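Local coordinates for 3-oxoacyl-(Acyl-carrier protein) synthase (Burkholderia xenovorans, PDB 4EFI) that probably catalyses the condensation that forms 3-oxoacyl-acyl-carrier protein in fatty-acid synthesis, as a KAS III-like acyltransferase of the thiolase superfamily, at residues Lys213-Asp216 with Glu221-Ala224; Lys160-Asp163 with Thr169-Leu172; Thr97-Leu102 with Ala106-Ala111; Ser129-Ala134 with Leu152-Thr157. One frame throughout, in Å; residues are numbered along the deposited sequence.

Interaction 1: residues Lys213-Asp216 with Glu221-Ala224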
loop_
_atom_site.group_PDB
_atom_site.type_symbol
_atom_site.label_atom_id
_atom_site.label_comp_id
_atom_site.label_asym_id
_atom_site.label_seq_id
_atom_site.Cartn_x
_atom_site.Cartn_y
_atom_site.Cartn_z
ATOM N N LYS A 213 -9.431 20.170 -11.656
ATOM C CA LYS A 213 -9.820 20.073 -13.059
ATOM C C LYS A 213 -10.770 18.902 -13.256
ATOM O O LYS A 213 -10.307 17.834 -13.662
ATOM C CB LYS A 213 -8.572 19.905 -13.944
ATOM C CG LYS A 213 -8.816 20.006 -15.468
ATOM C CD LYS A 213 -7.533 19.796 -16.290
ATOM C CE LYS A 213 -7.785 19.804 -17.794
ATOM N NZ LYS A 213 -8.001 21.180 -18.308
ATOM N N PRO A 214 -12.092 19.111 -12.998
ATOM C CA PRO A 214 -13.060 18.011 -13.053
ATOM C C PRO A 214 -12.998 17.284 -14.384
ATOM O O PRO A 214 -13.050 17.905 -15.438
ATOM C CB PRO A 214 -14.414 18.700 -12.843
ATOM C CG PRO A 214 -14.176 20.157 -13.076
ATOM C CD PRO A 214 -12.731 20.410 -12.729
ATOM N N TYR A 215 -12.852 15.965 -14.324
ATOM C CA TYR A 215 -12.928 15.120 -15.505
ATOM C C TYR A 215 -14.325 15.225 -16.126
ATOM O O TYR A 215 -15.311 15.414 -15.412
ATOM C CB TYR A 215 -12.640 13.692 -15.089
ATOM C CG TYR A 215 -12.709 12.656 -16.181
ATOM C CD1 TYR A 215 -11.583 12.318 -16.921
ATOM C CD2 TYR A 215 -13.887 11.969 -16.441
ATOM C CE1 TYR A 215 -11.636 11.348 -17.895
ATOM C CE2 TYR A 215 -13.946 11.004 -17.424
ATOM C CZ TYR A 215 -12.828 10.705 -18.149
ATOM O OH TYR A 215 -12.878 9.733 -19.112
ATOM N N ASP A 216 -14.408 15.172 -17.458
ATOM C CA ASP A 216 -15.685 15.293 -18.169
ATOM C C ASP A 216 -16.468 13.968 -18.132
ATOM O O ASP A 216 -16.545 13.224 -19.121
ATOM C CB ASP A 216 -15.450 15.739 -19.614
ATOM C CG ASP A 216 -16.719 16.174 -20.302
ATOM O OD1 ASP A 216 -17.810 16.009 -19.714
ATOM O OD2 ASP A 216 -16.621 16.674 -21.444
ATOM N N GLU A 221 -19.343 7.570 -21.476
ATOM C CA GLU A 221 -20.474 6.649 -21.355
ATOM C C GLU A 221 -20.344 5.681 -20.188
ATOM O O GLU A 221 -21.344 5.268 -19.612
ATOM C CB GLU A 221 -20.661 5.862 -22.666
ATOM N N ARG A 222 -19.116 5.337 -19.809
ATOM C CA ARG A 222 -18.908 4.350 -18.760
ATOM C C ARG A 222 -19.361 4.883 -17.419
ATOM O O ARG A 222 -19.551 4.106 -16.477
ATOM C CB ARG A 222 -17.433 3.962 -18.649
ATOM C CG ARG A 222 -16.781 3.509 -19.937
ATOM C CD ARG A 222 -15.282 3.339 -19.718
ATOM N NE ARG A 222 -14.672 4.613 -19.352
ATOM C CZ ARG A 222 -13.470 4.746 -18.801
ATOM N NH1 ARG A 222 -12.727 3.676 -18.546
ATOM N NH2 ARG A 222 -12.996 5.949 -18.502
ATOM N N MET A 223 -19.508 6.206 -17.318
ATOM C CA MET A 223 -19.815 6.847 -16.037
ATOM C C MET A 223 -21.300 7.221 -15.862
ATOM O O MET A 223 -21.651 7.902 -14.895
ATOM C CB MET A 223 -18.910 8.072 -15.838
ATOM C CG MET A 223 -17.440 7.726 -15.855
ATOM S SD MET A 223 -16.415 9.125 -15.415
ATOM C CE MET A 223 -14.808 8.341 -15.487
ATOM N N ALA A 224 -22.168 6.770 -16.771
ATOM C CA ALA A 224 -23.615 6.991 -16.654
ATOM C C ALA A 224 -24.128 6.492 -15.301
ATOM O O ALA A 224 -23.881 5.347 -14.919
ATOM C CB ALA A 224 -24.340 6.274 -17.774
#
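Y215, on an extended piece of loop, faces R222 and M223 on the short 3-10 segment 221-223, and no hydrogen bond runs directly between 213-216 and 221-224. The backbone bond from A224 N back to E221 O is weak, while Y215 is anchored by its backbone to P208. The tyrosine ring reaches across because its CG stands opposite the backbone nitrogen (chi1 179°). It meets the thioether of M223, whose side chain runs out straight beyond CG. The methyl carbon CE of M223 lies 3.4 Å from CE2 of Y215, and SD of M223 is 3.7 Å from the same ring carbon. The sulfur is 4.8 Å from the ring centroid, at 64° to the ring normal, an oblique Met-aromatic contact. The buried M223 also packs on A217 and F232. On the phenol end, NH2 of R222 comes within 3.8 Å of Y215 OH, which sits near the guanidinium plane at its edge. These two are held by a common partner: D220 OD2 takes a hydrogen bond with Y215 OH and a salt bridge with R222 NH2. A second salt bridge joins R222 NH1 to D234. The chemistry is therefore divided, with sulfur and methyl against an aromatic ring on one side and a carboxylate shared by phenol and guanidinium on the other, so D220 probably offsets the arginine's charge beside the tyrosine hydroxyl.

Interaction 2: residues Lys160-Asp163 with Thr169-Leu172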
loop_
_atom_site.group_PDB
_atom_site.type_symbol
_atom_site.label_atom_id
_atom_site.label_comp_id
_atom_site.label_asym_id
_atom_site.label_seq_id
_atom_site.Cartn_x
_atom_site.Cartn_y
_atom_site.Cartn_z
ATOM N N LYS A 160 -13.916 6.437 2.276
ATOM C CA LYS A 160 -14.508 7.764 2.264
ATOM C C LYS A 160 -14.783 8.288 0.845
ATOM O O LYS A 160 -15.383 9.346 0.674
ATOM C CB LYS A 160 -13.587 8.739 2.999
ATOM C CG LYS A 160 -13.420 8.495 4.497
ATOM C CD LYS A 160 -12.560 9.615 5.106
ATOM C CE LYS A 160 -11.944 9.246 6.435
ATOM N NZ LYS A 160 -12.934 9.346 7.531
ATOM N N MET A 161 -14.268 7.570 -0.148
ATOM C CA MET A 161 -14.457 7.939 -1.563
ATOM C C MET A 161 -15.301 6.951 -2.361
ATOM O O MET A 161 -15.349 7.028 -3.592
ATOM C CB MET A 161 -13.104 8.107 -2.240
ATOM C CG MET A 161 -12.381 9.364 -1.770
ATOM S SD MET A 161 -10.980 9.812 -2.791
ATOM C CE MET A 161 -10.220 8.220 -2.792
ATOM N N ILE A 162 -16.008 6.058 -1.677
ATOM C CA ILE A 162 -16.816 5.044 -2.348
ATOM C C ILE A 162 -18.269 5.461 -2.471
ATOM O O ILE A 162 -18.869 5.978 -1.525
ATOM C CB ILE A 162 -16.737 3.723 -1.573
ATOM C CG1 ILE A 162 -15.282 3.250 -1.491
ATOM C CG2 ILE A 162 -17.636 2.670 -2.216
ATOM C CD1 ILE A 162 -14.512 3.332 -2.821
ATOM N N ASP A 163 -18.831 5.251 -3.653
ATOM C CA ASP A 163 -20.246 5.451 -3.883
ATOM C C ASP A 163 -20.989 4.254 -3.300
ATOM O O ASP A 163 -20.793 3.135 -3.768
ATOM C CB ASP A 163 -20.489 5.527 -5.389
ATOM C CG ASP A 163 -21.939 5.787 -5.752
ATOM O OD1 ASP A 163 -22.845 5.617 -4.903
ATOM O OD2 ASP A 163 -22.161 6.166 -6.921
ATOM N N THR A 169 -17.119 -1.489 -5.902
ATOM C CA THR A 169 -16.203 -0.760 -5.052
ATOM C C THR A 169 -16.627 -0.837 -3.583
ATOM O O THR A 169 -15.778 -0.904 -2.706
ATOM C CB THR A 169 -16.010 0.720 -5.509
ATOM O OG1 THR A 169 -17.260 1.422 -5.537
ATOM C CG2 THR A 169 -15.367 0.772 -6.888
ATOM N N SER A 170 -17.938 -0.846 -3.329
ATOM C CA SER A 170 -18.440 -0.874 -1.951
ATOM C C SER A 170 -17.998 -2.101 -1.185
ATOM O O SER A 170 -17.697 -2.025 0.008
ATOM C CB SER A 170 -19.964 -0.814 -1.932
ATOM O OG SER A 170 -20.416 0.494 -2.191
ATOM N N LEU A 171 -17.972 -3.253 -1.843
ATOM C CA LEU A 171 -17.627 -4.495 -1.170
ATOM C C LEU A 171 -16.121 -4.731 -1.082
ATOM O O LEU A 171 -15.669 -5.617 -0.356
ATOM C CB LEU A 171 -18.261 -5.664 -1.938
ATOM C CG LEU A 171 -19.779 -5.840 -1.874
ATOM C CD1 LEU A 171 -20.213 -6.907 -2.860
ATOM C CD2 LEU A 171 -20.244 -6.226 -0.489
ATOM N N LEU A 172 -15.340 -3.954 -1.818
ATOM C CA LEU A 172 -13.930 -4.230 -2.003
ATOM C C LEU A 172 -12.981 -3.576 -1.006
ATOM O O LEU A 172 -12.057 -4.201 -0.514
ATOM C CB LEU A 172 -13.532 -3.801 -3.415
ATOM C CG LEU A 172 -12.067 -4.017 -3.779
ATOM C CD1 LEU A 172 -11.660 -5.460 -3.686
ATOM C CD2 LEU A 172 -11.834 -3.491 -5.190
HETATM O O HOH W 1 -17.149 4.217 -5.790
#
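I162 sets its CG2 methyl against the hydroxyls of both T169 and S170, 3.5 Å from S170 OG and 3.6 Å from T169 OG1. Its other branch ends at CD1, which lies 4.0 Å from T169 CB, so both arms of the isoleucine rest on the helix. With chi1 at -59°, CG1 lies beside the backbone nitrogen and CG2 across from it, and both branches reach T169. A water spans the polar side: it accepts from D163 N at 2.9 Å and donates to T169 OG1 at 2.8 Å, linking loop to helix where no direct hydrogen bond does. S170 OG stands 3.1 Å from D163 O, but its hydrogen bond goes to D166 O, the carbonyl four residues back. One shell further out, D166 also binds T169 OG1 through OD2, and D163 OD1 is held by T165. F173 adds apolar cover to I162. D166, just ahead of helix 167-170, thus fixes both hydroxyls against which the isoleucine packs. The whole is a loop folded back on the short helix 167-170 and tied to it by a water, in the connection after strand 149-156 of the thiolase-type domain.

Interaction 3: residues Thr97-Leu102 with Ala106-Ala111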
loop_
_atom_site.group_PDB
_atom_site.type_symbol
_atom_site.label_atom_id
_atom_site.label_comp_id
_atom_site.label_asym_id
_atom_site.label_seq_id
_atom_site.Cartn_x
_atom_site.Cartn_y
_atom_site.Cartn_z
ATOM N N THR A 97 -5.641 10.169 0.543
ATOM C CA THR A 97 -6.704 10.698 1.388
ATOM C C THR A 97 -6.149 11.595 2.505
ATOM O O THR A 97 -6.355 11.345 3.688
ATOM C CB THR A 97 -7.642 9.572 1.901
ATOM O OG1 THR A 97 -6.873 8.500 2.488
ATOM C CG2 THR A 97 -8.478 9.021 0.744
ATOM N N PRO A 98 -5.439 12.650 2.118
ATOM C CA PRO A 98 -4.842 13.563 3.098
ATOM C C PRO A 98 -5.888 14.358 3.903
ATOM O O PRO A 98 -7.021 14.528 3.461
ATOM C CB PRO A 98 -4.028 14.503 2.217
ATOM C CG PRO A 98 -4.788 14.542 0.933
ATOM C CD PRO A 98 -5.265 13.137 0.735
ATOM N N ASN A 99 -5.452 14.921 5.025
ATOM C CA ASN A 99 -6.366 15.681 5.872
ATOM C C ASN A 99 -6.941 16.910 5.171
ATOM O O ASN A 99 -8.146 17.169 5.230
ATOM C CB ASN A 99 -5.644 16.172 7.149
ATOM C CG ASN A 99 -5.441 15.091 8.178
ATOM O OD1 ASN A 99 -5.702 13.912 7.930
ATOM N ND2 ASN A 99 -4.953 15.479 9.345
ATOM N N TYR A 100 -6.043 17.694 4.557
ATOM C CA TYR A 100 -6.365 19.006 4.005
ATOM C C TYR A 100 -5.837 19.143 2.586
ATOM O O TYR A 100 -4.882 18.469 2.196
ATOM C CB TYR A 100 -5.719 20.161 4.824
ATOM C CG TYR A 100 -5.913 20.008 6.309
ATOM C CD1 TYR A 100 -7.177 20.012 6.860
ATOM C CD2 TYR A 100 -4.838 19.784 7.145
ATOM C CE1 TYR A 100 -7.374 19.825 8.216
ATOM C CE2 TYR A 100 -5.018 19.603 8.512
ATOM C CZ TYR A 100 -6.293 19.623 9.029
ATOM O OH TYR A 100 -6.515 19.413 10.391
ATOM N N ARG A 101 -6.407 20.047 1.825
ATOM C CA ARG A 101 -5.799 20.428 0.558
ATOM C C ARG A 101 -4.434 21.041 0.820
ATOM O O ARG A 101 -3.494 20.857 0.027
ATOM C CB ARG A 101 -6.672 21.415 -0.189
ATOM C CG ARG A 101 -8.062 20.877 -0.540
ATOM C CD ARG A 101 -8.706 21.729 -1.623
ATOM N NE ARG A 101 -10.068 21.304 -1.978
ATOM C CZ ARG A 101 -10.364 20.284 -2.778
ATOM N NH1 ARG A 101 -9.409 19.542 -3.341
ATOM N NH2 ARG A 101 -11.635 20.018 -3.029
ATOM N N LEU A 102 -4.321 21.798 1.914
ATOM C CA LEU A 102 -3.060 22.371 2.373
ATOM C C LEU A 102 -3.315 22.794 3.819
ATOM O O LEU A 102 -4.438 23.178 4.146
ATOM C CB LEU A 102 -2.598 23.540 1.493
ATOM C CG LEU A 102 -3.474 24.784 1.499
ATOM C CD1 LEU A 102 -3.040 25.835 2.533
ATOM C CD2 LEU A 102 -3.492 25.431 0.107
ATOM N N ALA A 106 1.932 15.520 6.163
ATOM C CA ALA A 106 3.241 15.248 6.748
ATOM C C ALA A 106 3.604 16.289 7.796
ATOM O O ALA A 106 4.272 15.966 8.765
ATOM C CB ALA A 106 4.296 15.176 5.664
ATOM N N PHE A 107 3.163 17.530 7.628
ATOM C CA PHE A 107 3.448 18.569 8.630
ATOM C C PHE A 107 2.669 18.329 9.910
ATOM O O PHE A 107 3.190 18.541 11.015
ATOM C CB PHE A 107 3.147 19.967 8.074
ATOM C CG PHE A 107 4.079 20.367 6.987
ATOM C CD1 PHE A 107 5.374 20.761 7.293
ATOM C CD2 PHE A 107 3.686 20.318 5.669
ATOM C CE1 PHE A 107 6.261 21.074 6.310
ATOM C CE2 PHE A 107 4.579 20.635 4.674
ATOM C CZ PHE A 107 5.877 21.018 5.009
ATOM N N VAL A 108 1.444 17.844 9.777
ATOM C CA VAL A 108 0.640 17.503 10.939
ATOM C C VAL A 108 1.312 16.354 11.697
ATOM O O VAL A 108 1.393 16.358 12.934
ATOM C CB VAL A 108 -0.762 17.058 10.518
ATOM C CG1 VAL A 108 -1.565 16.605 11.729
ATOM C CG2 VAL A 108 -1.458 18.172 9.775
ATOM N N LEU A 109 1.751 15.325 10.969
ATOM C CA LEU A 109 2.444 14.203 11.601
ATOM C C LEU A 109 3.745 14.642 12.259
ATOM O O LEU A 109 4.079 14.182 13.362
ATOM C CB LEU A 109 2.700 13.104 10.586
ATOM C CG LEU A 109 1.478 12.274 10.189
ATOM C CD1 LEU A 109 1.702 11.570 8.878
ATOM C CD2 LEU A 109 1.157 11.239 11.282
ATOM N N GLN A 110 4.495 15.514 11.600
ATOM C CA GLN A 110 5.729 16.033 12.176
ATOM C C GLN A 110 5.436 16.672 13.537
ATOM O O GLN A 110 6.124 16.401 14.551
ATOM C CB GLN A 110 6.364 17.031 11.194
ATOM C CG GLN A 110 7.613 17.742 11.716
ATOM C CD GLN A 110 7.297 19.068 12.366
ATOM O OE1 GLN A 110 6.555 19.868 11.813
ATOM N NE2 GLN A 110 7.862 19.307 13.551
ATOM N N ALA A 111 4.427 17.527 13.594
ATOM C CA ALA A 111 4.087 18.186 14.848
ATOM C C ALA A 111 3.547 17.200 15.880
ATOM O O ALA A 111 3.961 17.237 17.029
ATOM C CB ALA A 111 3.108 19.340 14.625
#
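Y100 meets V108 edge-on: the ring carbon CE2 is 4.0 Å from CG2 of V108, with the methyl near the ring plane and the two side chains crossing at about a right angle. This is the closer-packed part of a small contact between the loop after strand 90-94 and helix 105-112. One face of the ring is covered from within the loop itself, where CB of N99 sits 3.6 Å above the plane of the Y100 ring, over its centre. N99 thus backs one face of the ring while its edge leans on the helix. V108 presents both methyls to the loop. CG2 takes the tyrosine, and a chi1 of 176° swings CG1 toward the N99 amide. The looser half lies here, with ND2 of N99 4.3 Å from CG1 of V108 and no hydrogen bond across. N99 is steadied from elsewhere, its OD1 by S65 OG and its backbone N by T105 OG1 at the start of the helix. Y100 is exposed, and it and N99 also touch a neighbouring molecule in the crystal, so the exact pose of the loop may owe something to the lattice. The chemistry is weak dispersion between a ring edge and a valine, so the direct contact can add little hold; the polar bonds of N99 with S65 and T105 tie this part of the loop down more specifically.

Interaction 4: residues Ser129-Ala134 with Leu152-Thr157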
loop_
_atom_site.group_PDB
_atom_site.type_symbol
_atom_site.label_atom_id
_atom_site.label_comp_id
_atom_site.label_asym_id
_atom_site.label_seq_id
_atom_site.Cartn_x
_atom_site.Cartn_y
_atom_site.Cartn_z
ATOM N N SER A 129 0.640 1.333 -5.963
ATOM C CA SER A 129 2.039 1.110 -6.322
ATOM C C SER A 129 2.992 1.815 -5.363
ATOM O O SER A 129 4.203 1.809 -5.558
ATOM C CB SER A 129 2.302 1.598 -7.746
ATOM O OG SER A 129 2.376 3.011 -7.783
ATOM N N GLY A 130 2.430 2.431 -4.334
ATOM C CA GLY A 130 3.180 3.377 -3.517
ATOM C C GLY A 130 4.168 2.802 -2.524
ATOM O O GLY A 130 5.144 3.475 -2.213
ATOM N N TYR A 131 3.945 1.597 -2.003
ATOM C CA TYR A 131 4.817 1.143 -0.918
ATOM C C TYR A 131 6.251 0.886 -1.403
ATOM O O TYR A 131 7.194 1.369 -0.776
ATOM C CB TYR A 131 4.239 -0.043 -0.158
ATOM C CG TYR A 131 5.003 -0.345 1.114
ATOM C CD1 TYR A 131 4.968 0.523 2.199
ATOM C CD2 TYR A 131 5.732 -1.521 1.251
ATOM C CE1 TYR A 131 5.651 0.249 3.350
ATOM C CE2 TYR A 131 6.398 -1.815 2.396
ATOM C CZ TYR A 131 6.358 -0.926 3.459
ATOM O OH TYR A 131 7.032 -1.263 4.615
ATOM N N PRO A 132 6.430 0.146 -2.510
ATOM C CA PRO A 132 7.823 -0.054 -2.942
ATOM C C PRO A 132 8.519 1.251 -3.303
ATOM O O PRO A 132 9.706 1.410 -3.111
ATOM C CB PRO A 132 7.698 -1.003 -4.138
ATOM C CG PRO A 132 6.414 -1.705 -3.891
ATOM C CD PRO A 132 5.504 -0.663 -3.309
ATOM N N GLN A 133 7.766 2.218 -3.840
ATOM C CA GLN A 133 8.335 3.538 -4.148
ATOM C C GLN A 133 8.752 4.292 -2.903
ATOM O O GLN A 133 9.798 4.947 -2.899
ATOM C CB GLN A 133 7.343 4.378 -4.967
ATOM C CG GLN A 133 6.922 3.717 -6.277
ATOM C CD GLN A 133 6.240 4.662 -7.219
ATOM O OE1 GLN A 133 5.146 4.362 -7.732
ATOM N NE2 GLN A 133 6.885 5.766 -7.506
ATOM N N ALA A 134 7.935 4.219 -1.859
ATOM C CA ALA A 134 8.284 4.827 -0.577
ATOM C C ALA A 134 9.546 4.208 0.017
ATOM O O ALA A 134 10.413 4.920 0.545
ATOM C CB ALA A 134 7.139 4.688 0.401
ATOM N N LEU A 152 8.155 6.181 7.086
ATOM C CA LEU A 152 7.252 6.126 5.960
ATOM C C LEU A 152 5.856 5.892 6.477
ATOM O O LEU A 152 5.541 4.807 6.983
ATOM C CB LEU A 152 7.625 5.004 4.986
ATOM C CG LEU A 152 9.067 4.941 4.512
ATOM C CD1 LEU A 152 9.255 3.679 3.690
ATOM C CD2 LEU A 152 9.448 6.177 3.736
ATOM N N ALA A 153 5.025 6.918 6.356
ATOM C CA ALA A 153 3.634 6.871 6.785
ATOM C C ALA A 153 2.807 6.597 5.543
ATOM O O ALA A 153 2.660 7.464 4.676
ATOM C CB ALA A 153 3.250 8.208 7.405
ATOM N N VAL A 154 2.315 5.366 5.385
ATOM C CA VAL A 154 1.670 4.928 4.162
ATOM C C VAL A 154 0.276 4.437 4.551
ATOM O O VAL A 154 0.136 3.470 5.315
ATOM C CB VAL A 154 2.478 3.839 3.445
ATOM C CG1 VAL A 154 1.757 3.414 2.147
ATOM C CG2 VAL A 154 3.894 4.341 3.182
ATOM N N GLY A 155 -0.760 5.130 4.089
ATOM C CA GLY A 155 -2.098 4.812 4.567
ATOM C C GLY A 155 -3.172 5.447 3.723
ATOM O O GLY A 155 -2.922 6.362 2.935
ATOM N N ASP A 156 -4.397 4.973 3.901
ATOM C CA ASP A 156 -5.517 5.499 3.131
ATOM C C ASP A 156 -6.811 5.180 3.850
ATOM O O ASP A 156 -6.898 4.183 4.596
ATOM C CB ASP A 156 -5.581 4.860 1.735
ATOM C CG ASP A 156 -5.215 5.810 0.610
ATOM O OD1 ASP A 156 -5.337 7.044 0.729
ATOM O OD2 ASP A 156 -4.796 5.283 -0.437
ATOM N N THR A 157 -7.825 5.995 3.599
ATOM C CA THR A 157 -9.195 5.655 3.987
ATOM C C THR A 157 -10.054 5.733 2.716
ATOM O O THR A 157 -10.882 6.619 2.550
ATOM C CB THR A 157 -9.774 6.567 5.082
ATOM O OG1 THR A 157 -9.792 7.918 4.626
ATOM C CG2 THR A 157 -8.947 6.499 6.356
#
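A beta-alpha-beta crossover of the thiolase fold brings these segments together: helix 130-143 connects strand 120-124 to the parallel strand 149-156. In related synthases the start of this helix carries the nucleophilic cysteine. Helix segment 130-134 runs antiparallel to strand segment 152-156 (171°), the two axes 9.7 Å apart at closest approach. Y131 and A134, one turn apart on the helix, meet V154 and L152 on the strand. The fork of L152 faces the carbonyl oxygen of A134, with CD1 and CD2 of L152 each 3.6 Å from A134 O. CD1 of L152 also lies 4.0 Å from A134 CB. The same CB has V154 CG2 4.3 Å away, so the alanine methyl rests against both strand residues. V154, with its chi1 at -180°, turns CG2 to the helix, and this methyl reaches the edge of the Y131 ring at CD1, 4.1 Å off. The ring also packs on I306 and P307 of helix 305-313. V94 and I92 of strand 90-94 back the same layer. Between these two buried segments the packing rests on shape and dispersion, with no hydrogen bond across, while the buried hydroxyl of Y131 is satisfied by T180 of the adjacent strand 176-184.

Interactions 3 and 4 are directly joined. T97 OG1 lies 2.8 Å from D156 OD1 and 2.9 Å from T157 N, both probable hydrogen bonds, linking the loop start to the end of strand 149-156. L109 CD1 packs 4.0 Å from A153 CB, a strand residue that takes no part in the contact with helix 130-143. M161 CE packs 4.0 Å from T97 CG2, joining interactions 2 and 3. Interaction 2 continues the chain from interaction 4, their centres about 19 Å apart. Interaction 1 lies farther out, its nearest atoms about 8 Å from interactions 2 and 3 and about 18 Å from interaction 4. By analogy with related enzymes, interaction 4 probably borders the active site.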